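Local coordinates for putative dehydrogenase (Pseudarthrobacter phenanthrenivorans, PDB 6A3F), which catalyses the NAD+-dependent oxidation of levoglucosan to 3-dehydrolevoglucosan and works as a homotetramer of the Gfo/Idh/MocA family, at residues B[343-346]-B[352-355]; B[47-52]-B[358-363]; B[226-231]-B[390-395]. One frame throughout, in Å; residues are numbered along the deposited sequence.

Contact 1 (B[343-346]-B[352-355])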
ATOM      1  N   GLU B 343      -3.233  21.840 -16.069  1.00 22.62           N
ATOM      2  CA  GLU B 343      -4.129  22.848 -16.637  1.00 22.05           C
ATOM      3  C   GLU B 343      -5.122  22.196 -17.598  1.00 22.52           C
ATOM      4  O   GLU B 343      -6.230  22.730 -17.845  1.00 22.47           O
ATOM      5  CB  GLU B 343      -3.333  23.968 -17.335  1.00 24.88           C
ATOM      6  CG  GLU B 343      -2.719  23.577 -18.664  1.00 25.32           C
ATOM      7  CD  GLU B 343      -1.404  22.821 -18.602  1.00 28.60           C
ATOM      8  OE1 GLU B 343      -0.919  22.524 -17.468  1.00 28.18           O
ATOM      9  OE2 GLU B 343      -0.851  22.539 -19.702  1.00 31.87           O
ATOM     10  N   GLY B 344      -4.715  21.098 -18.196  1.00 21.17           N
ATOM     11  CA  GLY B 344      -5.616  20.390 -19.144  1.00 18.92           C
ATOM     12  C   GLY B 344      -6.450  19.295 -18.487  1.00 19.37           C
ATOM     13  O   GLY B 344      -7.286  18.699 -19.177  1.00 19.97           O
ATOM     14  N   LEU B 345      -6.329  19.056 -17.189  1.00 21.15           N
ATOM     15  CA  LEU B 345      -6.917  17.823 -16.624  1.00 21.65           C
ATOM     16  C   LEU B 345      -7.952  18.175 -15.538  1.00 20.40           C
ATOM     17  O   LEU B 345      -8.829  18.985 -15.753  1.00 21.43           O
ATOM     18  CB  LEU B 345      -5.758  16.939 -16.102  1.00 21.08           C
ATOM     19  CG  LEU B 345      -4.734  16.586 -17.187  1.00 21.14           C
ATOM     20  CD1 LEU B 345      -3.516  15.880 -16.645  1.00 22.57           C
ATOM     21  CD2 LEU B 345      -5.419  15.783 -18.267  1.00 21.00           C
ATOM     22  N   TRP B 346      -7.961  17.428 -14.438  1.00 20.36           N
ATOM     23  CA  TRP B 346      -9.101  17.416 -13.543  1.00 21.20           C
ATOM     24  C   TRP B 346      -8.948  18.457 -12.424  1.00 19.02           C
ATOM     25  O   TRP B 346      -7.845  18.850 -12.127  1.00 20.01           O
ATOM     26  CB  TRP B 346      -9.323  16.005 -12.972  1.00 21.57           C
ATOM     27  CG  TRP B 346      -9.503  14.976 -14.048  1.00 21.64           C
ATOM     28  CD1 TRP B 346      -8.729  13.863 -14.231  1.00 22.54           C
ATOM     29  CD2 TRP B 346     -10.489  14.948 -15.095  1.00 21.31           C
ATOM     30  NE1 TRP B 346      -9.180  13.130 -15.288  1.00 22.62           N
ATOM     31  CE2 TRP B 346     -10.254  13.771 -15.851  1.00 21.02           C
ATOM     32  CE3 TRP B 346     -11.559  15.751 -15.470  1.00 22.80           C
ATOM     33  CZ2 TRP B 346     -11.041  13.401 -16.935  1.00 21.78           C
ATOM     34  CZ3 TRP B 346     -12.327  15.404 -16.559  1.00 22.65           C
ATOM     35  CH2 TRP B 346     -12.053  14.254 -17.310  1.00 23.68           C
ATOM     36  N   GLY B 352      -9.007  11.207 -11.254  1.00 21.55           N
ATOM     37  CA  GLY B 352      -8.649   9.892 -11.841  1.00 20.29           C
ATOM     38  C   GLY B 352      -8.091  10.049 -13.239  1.00 18.17           C
ATOM     39  O   GLY B 352      -8.805  10.536 -14.132  1.00 20.71           O
ATOM     40  N   ILE B 353      -6.822   9.695 -13.382  1.00 18.54           N
ATOM     41  CA  ILE B 353      -6.115   9.587 -14.667  1.00 18.88           C
ATOM     42  C   ILE B 353      -6.199   8.111 -15.110  1.00 18.93           C
ATOM     43  O   ILE B 353      -5.839   7.238 -14.365  1.00 21.51           O
ATOM     44  CB  ILE B 353      -4.650  10.026 -14.498  1.00 19.40           C
ATOM     45  CG1 ILE B 353      -4.497  11.478 -14.014  1.00 19.68           C
ATOM     46  CG2 ILE B 353      -3.853   9.756 -15.762  1.00 21.33           C
ATOM     47  CD1 ILE B 353      -5.067  12.516 -14.951  1.00 20.03           C
ATOM     48  N   GLY B 354      -6.674   7.881 -16.326  1.00 20.48           N
ATOM     49  CA  GLY B 354      -6.565   6.597 -17.021  1.00 21.23           C
ATOM     50  C   GLY B 354      -5.691   6.685 -18.273  1.00 22.39           C
ATOM     51  O   GLY B 354      -4.929   7.647 -18.529  1.00 20.42           O
ATOM     52  N   TYR B 355      -5.763   5.638 -19.069  1.00 19.98           N
ATOM     53  CA  TYR B 355      -4.913   5.512 -20.231  1.00 18.70           C
ATOM     54  C   TYR B 355      -5.187   6.654 -21.214  1.00 19.58           C
ATOM     55  O   TYR B 355      -4.291   7.127 -21.845  1.00 20.27           O
ATOM     56  CB  TYR B 355      -5.209   4.183 -20.932  1.00 19.08           C
ATOM     57  CG  TYR B 355      -4.333   3.876 -22.129  1.00 20.41           C
ATOM     58  CD1 TYR B 355      -3.074   3.307 -21.971  1.00 19.65           C
ATOM     59  CD2 TYR B 355      -4.752   4.182 -23.414  1.00 23.35           C
ATOM     60  CE1 TYR B 355      -2.257   3.090 -23.067  1.00 21.00           C
ATOM     61  CE2 TYR B 355      -3.951   3.944 -24.521  1.00 24.25           C
ATOM     62  CZ  TYR B 355      -2.702   3.379 -24.351  1.00 22.55           C
ATOM     63  OH  TYR B 355      -1.952   3.089 -25.465  1.00 24.75           O
TER
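Leu345 opens the contact by sending its CD1 methyl to the CD1 methyl of Ile353, at 4.1 Å. The two side chains cross at about a right angle and touch through their ends. The carbonyl oxygen of Leu345, and that of Gly344 before it, are both held by Lys36 NZ of the second subunit. Trp346 follows and makes the larger contribution. Its CG lies anti to the carbonyl carbon (chi1 -57°), which carries the indole across to Gly352 and Ile353. NE1 lies 2.9 Å from Gly352 O, but the N-H...O angle is 117°, so the bond is weak. The oxygen meets the ring obliquely. The stronger partner of NE1 is Glu357 OE2, and the other oxygen of that carboxylate receives Gly354 N. Trp346 CD1 also meets Ile353 CD1 at 4.0 Å. One methyl of Ile353 therefore serves both Leu345 and Trp346. At the backbone angles of Gly352 a CB would jam against the carbonyl O of the residue before. The backbone of Ile353 is tied to Asp314 and Arg313. Both segments belong to the loop after strand 330-334 that leads to the NADH-binding Tyr355. Trp346 also sets its ring edge-to-face with Tyr355 of the second subunit. The chemistry implies that the buried indole N-H depends mainly on Glu357, with Gly352 O as a weak second acceptor, while the Leu345 and Trp346 contacts with Ile353 are apolar.

Contact 2 (B[47-52]-B[358-363])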
ATOM      1  N   MET B  47     -11.030  19.758 -26.072  1.00 25.82           N
ATOM      2  CA  MET B  47     -11.900  19.924 -24.918  1.00 27.37           C
ATOM      3  C   MET B  47     -11.035  20.196 -23.685  1.00 25.55           C
ATOM      4  O   MET B  47     -11.445  20.969 -22.828  1.00 24.35           O
ATOM      5  CB  MET B  47     -12.760  18.692 -24.621  1.00 26.08           C
ATOM      6  CG  MET B  47     -13.565  18.189 -25.794  1.00 27.45           C
ATOM      7  SD  MET B  47     -14.472  16.698 -25.303  1.00 26.71           S
ATOM      8  CE  MET B  47     -15.417  16.298 -26.780  1.00 24.92           C
ATOM      9  N   PHE B  48      -9.875  19.544 -23.613  1.00 23.62           N
ATOM     10  CA  PHE B  48      -9.020  19.585 -22.421  1.00 22.93           C
ATOM     11  C   PHE B  48      -8.095  20.791 -22.446  1.00 23.68           C
ATOM     12  O   PHE B  48      -7.836  21.410 -21.411  1.00 21.70           O
ATOM     13  CB  PHE B  48      -8.224  18.273 -22.314  1.00 22.71           C
ATOM     14  CG  PHE B  48      -9.027  17.125 -21.735  1.00 24.89           C
ATOM     15  CD1 PHE B  48     -10.317  16.870 -22.153  1.00 27.41           C
ATOM     16  CD2 PHE B  48      -8.498  16.290 -20.772  1.00 31.17           C
ATOM     17  CE1 PHE B  48     -11.056  15.823 -21.620  1.00 29.62           C
ATOM     18  CE2 PHE B  48      -9.248  15.261 -20.217  1.00 32.84           C
ATOM     19  CZ  PHE B  48     -10.524  15.025 -20.638  1.00 31.38           C
ATOM     20  N   PHE B  49      -7.575  21.084 -23.638  1.00 24.29           N
ATOM     21  CA  PHE B  49      -6.559  22.099 -23.775  1.00 25.58           C
ATOM     22  C   PHE B  49      -7.075  23.155 -24.757  1.00 26.42           C
ATOM     23  O   PHE B  49      -7.056  22.921 -25.978  1.00 26.71           O
ATOM     24  CB  PHE B  49      -5.280  21.462 -24.311  1.00 24.98           C
ATOM     25  CG  PHE B  49      -4.571  20.514 -23.389  1.00 24.84           C
ATOM     26  CD1 PHE B  49      -3.646  20.978 -22.465  1.00 23.70           C
ATOM     27  CD2 PHE B  49      -4.816  19.151 -23.439  1.00 24.12           C
ATOM     28  CE1 PHE B  49      -2.954  20.115 -21.638  1.00 25.17           C
ATOM     29  CE2 PHE B  49      -4.136  18.298 -22.589  1.00 23.85           C
ATOM     30  CZ  PHE B  49      -3.174  18.773 -21.714  1.00 22.52           C
ATOM     31  N   TRP B  50      -7.548  24.281 -24.228  1.00 24.72           N
ATOM     32  CA  TRP B  50      -8.282  25.258 -25.020  1.00 26.58           C
ATOM     33  C   TRP B  50      -7.863  26.703 -24.680  1.00 27.71           C
ATOM     34  O   TRP B  50      -7.812  27.099 -23.500  1.00 29.07           O
ATOM     35  CB  TRP B  50      -9.787  25.090 -24.848  1.00 27.51           C
ATOM     36  CG  TRP B  50     -10.547  25.929 -25.828  1.00 29.43           C
ATOM     37  CD1 TRP B  50     -11.072  27.176 -25.612  1.00 30.85           C
ATOM     38  CD2 TRP B  50     -10.808  25.621 -27.207  1.00 28.71           C
ATOM     39  NE1 TRP B  50     -11.680  27.635 -26.753  1.00 32.54           N
ATOM     40  CE2 TRP B  50     -11.540  26.705 -27.742  1.00 30.34           C
ATOM     41  CE3 TRP B  50     -10.536  24.526 -28.028  1.00 28.66           C
ATOM     42  CZ2 TRP B  50     -12.004  26.722 -29.059  1.00 28.95           C
ATOM     43  CZ3 TRP B  50     -10.998  24.539 -29.322  1.00 30.37           C
ATOM     44  CH2 TRP B  50     -11.704  25.637 -29.841  1.00 29.79           C
ATOM     45  N   PRO B  51      -7.575  27.523 -25.690  1.00 28.68           N
ATOM     46  CA  PRO B  51      -7.614  27.214 -27.139  1.00 30.52           C
ATOM     47  C   PRO B  51      -6.594  26.164 -27.586  1.00 28.72           C
ATOM     48  O   PRO B  51      -5.465  26.160 -27.137  1.00 27.18           O
ATOM     49  CB  PRO B  51      -7.220  28.540 -27.833  1.00 31.59           C
ATOM     50  CG  PRO B  51      -7.489  29.597 -26.798  1.00 32.92           C
ATOM     51  CD  PRO B  51      -7.141  28.918 -25.487  1.00 31.67           C
ATOM     52  N   ALA B  52      -7.023  25.298 -28.486  1.00 28.84           N
ATOM     53  CA  ALA B  52      -6.204  24.215 -28.931  1.00 30.45           C
ATOM     54  C   ALA B  52      -5.162  24.726 -29.925  1.00 34.24           C
ATOM     55  O   ALA B  52      -5.396  25.690 -30.635  1.00 35.26           O
ATOM     56  CB  ALA B  52      -7.046  23.120 -29.544  1.00 29.90           C
ATOM     57  N   THR B 358      -3.271   9.993 -21.143  1.00 20.03           N
ATOM     58  CA  THR B 358      -1.910   9.980 -21.678  1.00 21.99           C
ATOM     59  C   THR B 358      -1.952  10.235 -23.188  1.00 22.36           C
ATOM     60  O   THR B 358      -1.150  10.993 -23.738  1.00 22.66           O
ATOM     61  CB  THR B 358      -1.155   8.686 -21.354  1.00 22.53           C
ATOM     62  OG1 THR B 358      -1.623   7.576 -22.139  1.00 19.73           O
ATOM     63  CG2 THR B 358      -1.221   8.393 -19.873  1.00 22.38           C
ATOM     64  N   LYS B 359      -2.925   9.640 -23.843  1.00 22.81           N
ATOM     65  CA  LYS B 359      -3.077   9.852 -25.310  1.00 22.49           C
ATOM     66  C   LYS B 359      -3.552  11.280 -25.626  1.00 21.39           C
ATOM     67  O   LYS B 359      -3.170  11.850 -26.674  1.00 20.58           O
ATOM     68  CB  LYS B 359      -4.039   8.822 -25.906  1.00 24.29           C
ATOM     69  CG  LYS B 359      -3.620   7.365 -25.786  1.00 27.42           C
ATOM     70  CD  LYS B 359      -2.303   7.032 -26.500  1.00 27.64           C
ATOM     71  CE  LYS B 359      -2.424   7.017 -28.019  1.00 29.54           C
ATOM     72  NZ  LYS B 359      -1.080   6.872 -28.618  1.00 28.25           N
ATOM     73  N   ILE B 360      -4.389  11.853 -24.758  1.00 21.02           N
ATOM     74  CA  ILE B 360      -4.870  13.224 -24.922  1.00 20.56           C
ATOM     75  C   ILE B 360      -3.705  14.226 -24.779  1.00 23.27           C
ATOM     76  O   ILE B 360      -3.581  15.194 -25.588  1.00 23.11           O
ATOM     77  CB  ILE B 360      -6.065  13.523 -23.980  1.00 19.78           C
ATOM     78  CG1 ILE B 360      -7.320  12.745 -24.380  1.00 20.60           C
ATOM     79  CG2 ILE B 360      -6.370  15.006 -23.974  1.00 24.02           C
ATOM     80  CD1 ILE B 360      -8.371  12.702 -23.329  1.00 20.19           C
ATOM     81  N   ILE B 361      -2.842  13.991 -23.818  1.00 22.03           N
ATOM     82  CA  ILE B 361      -1.691  14.843 -23.564  1.00 20.35           C
ATOM     83  C   ILE B 361      -0.709  14.709 -24.724  1.00 21.00           C
ATOM     84  O   ILE B 361      -0.179  15.701 -25.234  1.00 23.24           O
ATOM     85  CB  ILE B 361      -1.028  14.488 -22.230  1.00 21.71           C
ATOM     86  CG1 ILE B 361      -1.947  14.797 -21.058  1.00 21.11           C
ATOM     87  CG2 ILE B 361       0.290  15.215 -22.049  1.00 24.74           C
ATOM     88  CD1 ILE B 361      -1.489  14.166 -19.786  1.00 21.15           C
ATOM     89  N   GLU B 362      -0.467  13.466 -25.136  1.00 20.47           N
ATOM     90  CA  GLU B 362       0.377  13.167 -26.299  1.00 20.49           C
ATOM     91  C   GLU B 362      -0.100  13.961 -27.525  1.00 22.61           C
ATOM     92  O   GLU B 362       0.704  14.671 -28.168  1.00 24.45           O
ATOM     93  CB  GLU B 362       0.372  11.647 -26.510  1.00 20.75           C
ATOM     94  CG  GLU B 362       1.269  11.151 -27.636  1.00 21.00           C
ATOM     95  CD  GLU B 362       1.150   9.645 -27.799  1.00 21.76           C
ATOM     96  OE1 GLU B 362      -0.001   9.175 -28.032  1.00 24.86           O
ATOM     97  OE2 GLU B 362       2.201   8.961 -27.646  1.00 24.62           O
ATOM     98  N   ALA B 363      -1.381  13.862 -27.845  1.00 23.25           N
ATOM     99  CA  ALA B 363      -1.959  14.570 -28.999  1.00 22.80           C
ATOM    100  C   ALA B 363      -1.848  16.091 -28.840  1.00 25.46           C
ATOM    101  O   ALA B 363      -1.584  16.837 -29.828  1.00 26.06           O
ATOM    102  CB  ALA B 363      -3.365  14.110 -29.227  1.00 24.67           C
TER
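Thr358 OG1, on the helix that presents Ile360 and Ile361 to Phe48 and Phe49, is gripped by Tyr355 O and Asn152 ND2. Asn152 is an NADH-binding residue, so this hydroxyl ties the helix to the cofactor site. The next residue, Lys359, forms a salt bridge through NZ with Glu362 OE1 at 2.6 Å, at the syn lone pair of that oxygen. This pair takes no part in the contact with 47-52. That contact is wholly apolar. Ile360 lays its CD1 methyl over one face of the Phe48 ring, 4.2 Å from the centroid and 15° off the ring normal, a CH-pi contact. Its CG2 branch reaches CD2 of the same ring at 4.1 Å. The two side chains cross at about a right angle. With CG1 of Ile360 anti to its carbonyl carbon (chi1 -69°) and the chain extended beyond it (chi2 165°), CG2 lies by CG and CD2 of the ring and CD1 by CE2 and CZ. The contact joins the end of helix 35-48, in the NAD-binding Rossmann domain, to helix 355-371, from far later in the chain. Phe49 is the first residue after helix 35-48 to leave helical angles. Its ring turns an edge to the second helix. CE2 meets Ile360 CG2 at 4.2 Å, and CZ meets Ile361 CG1 at 4.2 Å. Ile360 CG2 thus touches both phenylalanines. The Phe49 ring also stacks with His364. Lys36 of the second subunit makes a cation-pi contact with Phe48, so this ring lies at a subunit boundary.

Contact 3 (B[226-231]-B[390-395])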
ATOM      1  N   SER B 226      24.968   3.982 -22.471  1.00 28.23           N
ATOM      2  CA  SER B 226      26.360   3.769 -22.954  1.00 29.47           C
ATOM      3  C   SER B 226      26.566   2.314 -23.393  1.00 28.75           C
ATOM      4  O   SER B 226      27.151   2.017 -24.452  1.00 27.71           O
ATOM      5  CB  SER B 226      27.337   4.146 -21.893  1.00 31.04           C
ATOM      6  OG  SER B 226      28.653   3.938 -22.383  1.00 38.11           O
ATOM      7  N   ALA B 227      26.156   1.381 -22.550  1.00 25.25           N
ATOM      8  CA  ALA B 227      26.315  -0.030 -22.828  1.00 25.26           C
ATOM      9  C   ALA B 227      25.235  -0.843 -22.095  1.00 25.59           C
ATOM     10  O   ALA B 227      24.731  -0.419 -21.076  1.00 25.20           O
ATOM     11  CB  ALA B 227      27.701  -0.514 -22.475  1.00 24.31           C
ATOM     12  N   VAL B 228      24.960  -2.033 -22.615  1.00 24.19           N
ATOM     13  CA  VAL B 228      24.020  -2.980 -22.006  1.00 24.71           C
ATOM     14  C   VAL B 228      24.614  -4.394 -21.892  1.00 26.47           C
ATOM     15  O   VAL B 228      25.537  -4.805 -22.619  1.00 25.30           O
ATOM     16  CB  VAL B 228      22.719  -3.010 -22.831  1.00 22.27           C
ATOM     17  CG1 VAL B 228      21.999  -1.673 -22.838  1.00 21.44           C
ATOM     18  CG2 VAL B 228      23.011  -3.476 -24.268  1.00 21.66           C
ATOM     19  N   ASN B 229      24.022  -5.191 -20.999  1.00 23.00           N
ATOM     20  CA  ASN B 229      24.398  -6.572 -20.807  1.00 24.43           C
ATOM     21  C   ASN B 229      23.140  -7.344 -20.396  1.00 25.80           C
ATOM     22  O   ASN B 229      22.511  -7.030 -19.344  1.00 23.33           O
ATOM     23  CB  ASN B 229      25.510  -6.714 -19.767  1.00 26.78           C
ATOM     24  CG  ASN B 229      26.298  -8.011 -19.856  1.00 32.99           C
ATOM     25  OD1 ASN B 229      25.753  -9.088 -20.026  1.00 39.17           O
ATOM     26  ND2 ASN B 229      27.602  -7.916 -19.713  1.00 40.12           N
ATOM     27  N   ALA B 230      22.718  -8.302 -21.228  1.00 23.60           N
ATOM     28  CA  ALA B 230      21.334  -8.768 -21.148  1.00 23.05           C
ATOM     29  C   ALA B 230      21.219 -10.289 -21.158  1.00 25.41           C
ATOM     30  O   ALA B 230      22.109 -11.022 -21.563  1.00 24.29           O
ATOM     31  CB  ALA B 230      20.499  -8.203 -22.270  1.00 24.78           C
ATOM     32  N   VAL B 231      20.024 -10.730 -20.753  1.00 24.05           N
ATOM     33  CA  VAL B 231      19.588 -12.102 -20.887  1.00 23.35           C
ATOM     34  C   VAL B 231      18.157 -12.086 -21.418  1.00 26.61           C
ATOM     35  O   VAL B 231      17.300 -11.441 -20.821  1.00 23.39           O
ATOM     36  CB  VAL B 231      19.654 -12.894 -19.561  1.00 24.67           C
ATOM     37  CG1 VAL B 231      19.062 -14.305 -19.716  1.00 22.82           C
ATOM     38  CG2 VAL B 231      21.062 -12.950 -18.987  1.00 25.85           C
ATOM     39  N   ASP B 390      17.673  -1.702 -28.397  1.00 23.48           N
ATOM     40  CA  ASP B 390      17.131  -3.065 -28.542  1.00 25.39           C
ATOM     41  C   ASP B 390      18.108  -3.974 -29.285  1.00 24.75           C
ATOM     42  O   ASP B 390      18.329  -5.126 -28.897  1.00 25.26           O
ATOM     43  CB  ASP B 390      15.815  -3.052 -29.296  1.00 23.62           C
ATOM     44  CG  ASP B 390      14.621  -2.600 -28.447  1.00 29.00           C
ATOM     45  OD1 ASP B 390      14.852  -2.104 -27.324  1.00 28.76           O
ATOM     46  OD2 ASP B 390      13.450  -2.782 -28.940  1.00 28.56           O
ATOM     47  N   ASP B 391      18.661  -3.476 -30.386  1.00 25.35           N
ATOM     48  CA  ASP B 391      19.621  -4.327 -31.153  1.00 27.44           C
ATOM     49  C   ASP B 391      20.838  -4.699 -30.297  1.00 27.27           C
ATOM     50  O   ASP B 391      21.314  -5.835 -30.374  1.00 28.54           O
ATOM     51  CB  ASP B 391      20.083  -3.610 -32.409  1.00 27.56           C
ATOM     52  CG  ASP B 391      19.027  -3.646 -33.510  1.00 32.40           C
ATOM     53  OD1 ASP B 391      18.049  -4.414 -33.408  1.00 39.16           O
ATOM     54  OD2 ASP B 391      19.233  -2.934 -34.470  1.00 37.91           O
ATOM     55  N   ALA B 392      21.298  -3.770 -29.466  1.00 23.82           N
ATOM     56  CA  ALA B 392      22.419  -3.999 -28.571  1.00 25.20           C
ATOM     57  C   ALA B 392      22.069  -5.031 -27.500  1.00 24.50           C
ATOM     58  O   ALA B 392      22.885  -5.871 -27.141  1.00 25.09           O
ATOM     59  CB  ALA B 392      22.902  -2.705 -27.976  1.00 28.05           C
ATOM     60  N   ILE B 393      20.849  -5.001 -27.010  1.00 22.79           N
ATOM     61  CA  ILE B 393      20.414  -5.953 -25.995  1.00 23.00           C
ATOM     62  C   ILE B 393      20.411  -7.369 -26.577  1.00 23.64           C
ATOM     63  O   ILE B 393      20.875  -8.325 -25.963  1.00 25.67           O
ATOM     64  CB  ILE B 393      19.039  -5.491 -25.450  1.00 23.54           C
ATOM     65  CG1 ILE B 393      19.225  -4.283 -24.525  1.00 22.84           C
ATOM     66  CG2 ILE B 393      18.349  -6.661 -24.800  1.00 23.36           C
ATOM     67  CD1 ILE B 393      17.918  -3.658 -24.035  1.00 22.88           C
ATOM     68  N   VAL B 394      19.908  -7.495 -27.782  1.00 24.85           N
ATOM     69  CA  VAL B 394      19.824  -8.822 -28.454  1.00 26.81           C
ATOM     70  C   VAL B 394      21.236  -9.370 -28.725  1.00 23.81           C
ATOM     71  O   VAL B 394      21.529 -10.507 -28.429  1.00 23.57           O
ATOM     72  CB  VAL B 394      19.003  -8.715 -29.750  1.00 28.99           C
ATOM     73  CG1 VAL B 394      19.035 -10.026 -30.530  1.00 30.01           C
ATOM     74  CG2 VAL B 394      17.555  -8.317 -29.489  1.00 27.25           C
ATOM     75  N   GLU B 395      22.100  -8.547 -29.233  1.00 28.17           N
ATOM     76  CA  GLU B 395      23.501  -8.946 -29.465  1.00 27.46           C
ATOM     77  C   GLU B 395      24.209  -9.282 -28.139  1.00 29.46           C
ATOM     78  O   GLU B 395      24.917 -10.309 -27.999  1.00 26.44           O
ATOM     79  CB  GLU B 395      24.198  -7.788 -30.145  1.00 30.34           C
ATOM     80  CG  GLU B 395      25.636  -8.102 -30.502  1.00 31.90           C
ATOM     81  CD  GLU B 395      26.424  -6.930 -31.030  1.00 38.93           C
ATOM     82  OE1 GLU B 395      25.815  -5.908 -31.400  1.00 48.05           O
ATOM     83  OE2 GLU B 395      27.659  -7.050 -31.077  1.00 53.25           O
TER
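Val228 presses a methyl onto the backbone of the helix as well as onto its side chains. Its CG2 lies 3.7 Å from Ala392 C and 3.8 Å from Ile393 N. This is a helix packed on the large mixed sheet of the C-terminal substrate-binding alpha/beta domain. Strand 225-233 runs between strand 267-274 and the short strand 403-404, and helix 380-399 covers it. The axes of the two segments approach to 7.2 Å, with 51° between their N-to-C directions. The CA atoms of Ala230 and Ile393 are 5.7 Å apart; the alanine has only a methyl on the helix side. Val228 and Ala230 both direct their side chains toward the helix, while Ala227 and Asn229 point away from it. With CG1 of Val228 anti to the carbonyl carbon (chi1 -63°), CG2 falls between the backbone N and the carbonyl carbon, and from there it reaches Ala392 CB at 3.8 Å. The same methyl meets Ile393 CG1 at 3.9 Å, where the valine and isoleucine side chains cross at about a right angle. No hydrogen bond links the two segments. Just beyond, Ser396 OG binds Ala230 N, so the helix also has a polar hold on the strand. At the start of the segment, Ser226 and Ala227 both face Arg273 in a classic beta bulge. On the other face of the strand, Asn229 and Val231 pack against Met271 and Trp402 of the third subunit. Ile393 spans the two inward-facing strand residues: its CG1 branch takes Val228, and its CG2 methyl meets Ala230 CB at 3.7 Å.

Contacts 1 and 2 are neighbours, with centres about 10 Å apart, and both touch the second subunit. Phe48 joins them: its ring sits edge-to-face with Trp346, and Trp346 CH2 comes 3.7 Å from Phe48 CZ. Gly344 CA also meets Phe49 CE1 at 3.7 Å. Both lie near the active site. Segment 352-355 holds the NADH-binding Tyr355. The side chain of Ile353 is about 9 Å from that of the levoglucosan-binding Tyr153, and that of Ile361 is about 8 Å from that of the NADH-binding Asn152. Contact 3 is remote from the annotated sites. Its centre is about 35 Å from contact 1 and about 36 Å from contact 2, across the chain's centre. Helices 355-371 and 380-399, consecutive in the chain, connect contacts 2 and 3.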